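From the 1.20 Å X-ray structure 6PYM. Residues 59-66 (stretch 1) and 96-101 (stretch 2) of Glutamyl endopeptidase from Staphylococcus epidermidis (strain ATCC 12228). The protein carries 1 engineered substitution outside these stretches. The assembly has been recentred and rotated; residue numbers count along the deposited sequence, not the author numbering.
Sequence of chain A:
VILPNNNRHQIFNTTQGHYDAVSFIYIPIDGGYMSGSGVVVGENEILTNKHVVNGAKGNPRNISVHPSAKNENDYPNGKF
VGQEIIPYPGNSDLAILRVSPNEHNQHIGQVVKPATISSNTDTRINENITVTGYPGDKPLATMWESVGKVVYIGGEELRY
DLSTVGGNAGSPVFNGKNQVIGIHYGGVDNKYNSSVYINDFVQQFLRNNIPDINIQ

Stretch 1, residues 59-66: NPRNISVH
Stretch 2, residues 96-101: ILRVSP

Stretch 1 runs from a loop through a 3-10 turn at 60-62 into a strand that starts at S64. Stretch 2 is the end of a strand, 96-99, followed by an extended exit through S100 and P101. The backbones stay well apart. The CA atoms of P60 and L97 are 8.1 Å apart, and those of V65 and V99 are 8.0 Å apart. The strand segments cross rather than run side by side. No backbone hydrogen bond joins them, so side chains make the contact, which buries 253 Å² in total.

N59 (phi/psi -111/100, chi1 t) does not reach stretch 2, but it organises the turn. Its OD1 accepts a hydrogen bond from R61 N at 3.0 Å. Its backbone O accepts one from N62 N, also at 3.0 Å.

P60 (-59/-25) opens the 3-10 segment with a C-gamma exo ring. Its CA-to-CB bond points toward stretch 2, and CB lies 4.5 Å from L97 CD1, a loose apolar contact. P60 O also accepts a hydrogen bond from I63 N at 3.0 Å.

R61 (-66/-15) starts with its CA-to-CB bond pointing away. Its chi1, chi2 and chi3 are all m (-58°, -46°, -73°), and chi4 is -175°. This folded chain brings the guanidinium back to stretch 2. R61 NH1 donates a short hydrogen bond to S100 OG at 2.6 Å, with an N-H...acceptor angle of 163°. The hydroxyl lies at the guanidinium edge, near its plane, where an N-H can point at it. S100 (-74/160) has chi1 m and its CA-to-CB bond toward stretch 1. This is the single polar link across the contact.

N62 (-76/-8, chi1 m) makes no contact with stretch 2.

I63 (-103/124) is buried, with chi1 m and chi2 t, and its CA-to-CB bond points toward stretch 2. I63 CG2 packs on L97 CD2 at 3.7 Å. The CA-to-CB bond of L97 (-113/115, chi1 t, chi2 p) points toward stretch 1. L97 has the largest area covered by the other stretch, 71 Å², and touches P60, I63 and V65.

The CA-to-CB bond of S64 (-104/133, chi1 m) points away, as expected between two extended neighbours whose CA-to-CB bonds point toward stretch 2.

V65 (-119/124, chi1 t) is buried, and its CA-to-CB bond points toward stretch 2. Its CG2 is 3.8 Å from L97 CD2 and 3.9 Å from V99 CG1, so one methyl touches both residues. V99 (-115/153, chi1 m) directs its CA-to-CB bond sideways.

H66 (-120/92, chi1 m) is out of reach, and its strand continues onward.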

# COMPACT_ATOMS: atom_id res chain seq x y z
N ASN A 59 14.51 12.57 -5.23
CA ASN A 59 15.26 12.44 -3.98
C ASN A 59 14.50 11.55 -3.01
O ASN A 59 13.57 12.03 -2.33
CB ASN A 59 15.54 13.81 -3.36
CG ASN A 59 16.43 13.72 -2.13
OD1 ASN A 59 16.85 12.63 -1.73
ND2 ASN A 59 16.73 14.86 -1.53
N PRO A 60 14.86 10.27 -2.88
CA PRO A 60 14.14 9.39 -1.96
C PRO A 60 14.18 9.86 -0.52
O PRO A 60 13.26 9.53 0.25
CB PRO A 60 14.86 8.04 -2.12
CG PRO A 60 15.57 8.13 -3.43
CD PRO A 60 15.94 9.57 -3.60
N ARG A 61 15.19 10.64 -0.14
CA ARG A 61 15.32 11.13 1.22
C ARG A 61 14.20 12.10 1.60
O ARG A 61 14.04 12.38 2.79
CB ARG A 61 16.68 11.82 1.43
CG ARG A 61 17.92 11.00 1.17
CD ARG A 61 17.84 9.61 1.79
NE ARG A 61 17.98 9.61 3.23
CZ ARG A 61 18.04 8.51 3.96
NH1 ARG A 61 17.97 7.33 3.36
NH2 ARG A 61 18.15 8.59 5.28
N ASN A 62 13.45 12.60 0.63
CA ASN A 62 12.28 13.43 0.89
C ASN A 62 11.07 12.63 1.36
O ASN A 62 10.07 13.23 1.75
CB ASN A 62 11.89 14.19 -0.38
CG ASN A 62 12.90 15.26 -0.77
OD1 ASN A 62 13.58 15.82 0.09
ND2 ASN A 62 12.99 15.55 -2.06
N ILE A 63 11.13 11.30 1.33
CA ILE A 63 9.97 10.47 1.62
C ILE A 63 10.10 9.91 3.03
O ILE A 63 11.08 9.23 3.35
CB ILE A 63 9.83 9.33 0.60
CG1 ILE A 63 9.85 9.89 -0.82
CG2 ILE A 63 8.54 8.57 0.86
CD1 ILE A 63 9.91 8.81 -1.88
N SER A 64 9.09 10.15 3.87
CA SER A 64 8.98 9.54 5.19
C SER A 64 7.92 8.44 5.16
O SER A 64 6.81 8.66 4.68
CB SER A 64 8.57 10.58 6.23
OG SER A 64 9.60 11.53 6.45
N VAL A 65 8.26 7.29 5.71
CA VAL A 65 7.37 6.13 5.76
C VAL A 65 7.13 5.78 7.21
O VAL A 65 8.08 5.54 7.97
CB VAL A 65 7.99 4.92 5.03
CG1 VAL A 65 7.06 3.71 5.13
CG2 VAL A 65 8.28 5.27 3.58
N HIS A 66 5.86 5.73 7.61
CA HIS A 66 5.46 5.47 8.99
C HIS A 66 4.61 4.20 9.00
O HIS A 66 3.38 4.27 8.82
CB HIS A 66 4.65 6.64 9.55
CG HIS A 66 5.40 7.94 9.63
ND1 HIS A 66 5.51 8.85 8.59
CD2 HIS A 66 6.03 8.52 10.68
CE1 HIS A 66 6.18 9.91 9.00
NE2 HIS A 66 6.51 9.73 10.26
N ILE A 96 8.69 -0.05 -5.85
CA ILE A 96 9.28 -0.41 -4.57
C ILE A 96 10.00 0.82 -4.05
O ILE A 96 10.72 1.49 -4.80
CB ILE A 96 10.28 -1.57 -4.74
CG1 ILE A 96 9.60 -2.82 -5.29
CG2 ILE A 96 11.00 -1.84 -3.41
CD1 ILE A 96 10.57 -3.90 -5.75
N LEU A 97 9.81 1.12 -2.78
CA LEU A 97 10.64 2.11 -2.10
C LEU A 97 11.45 1.37 -1.06
O LEU A 97 10.90 0.78 -0.12
CB LEU A 97 9.81 3.22 -1.44
CG LEU A 97 10.64 4.26 -0.69
CD1 LEU A 97 11.54 5.07 -1.63
CD2 LEU A 97 9.75 5.18 0.10
N ARG A 98 12.77 1.35 -1.25
CA ARG A 98 13.67 0.85 -0.23
C ARG A 98 13.94 1.98 0.75
O ARG A 98 14.19 3.11 0.33
CB ARG A 98 14.97 0.39 -0.89
CG ARG A 98 15.98 -0.25 0.03
CD ARG A 98 17.00 -1.03 -0.79
NE ARG A 98 16.41 -2.23 -1.37
CZ ARG A 98 16.65 -2.67 -2.60
NH1 ARG A 98 17.48 -2.02 -3.40
NH2 ARG A 98 16.05 -3.77 -3.03
N VAL A 99 13.86 1.67 2.04
CA VAL A 99 14.07 2.66 3.09
C VAL A 99 15.31 2.30 3.89
O VAL A 99 15.70 1.13 4.00
CB VAL A 99 12.84 2.81 4.02
CG1 VAL A 99 11.66 3.38 3.24
CG2 VAL A 99 12.47 1.48 4.66
N SER A 100 15.92 3.32 4.48
CA SER A 100 17.05 3.13 5.36
C SER A 100 16.58 2.58 6.71
O SER A 100 15.41 2.71 7.07
CB SER A 100 17.75 4.47 5.60
OG SER A 100 18.30 4.98 4.40
N PRO A 101 17.49 1.96 7.47
CA PRO A 101 17.16 1.63 8.86
C PRO A 101 16.87 2.90 9.65
O PRO A 101 17.23 4.00 9.23
CB PRO A 101 18.43 0.94 9.38
CG PRO A 101 19.20 0.55 8.17
CD PRO A 101 18.86 1.56 7.11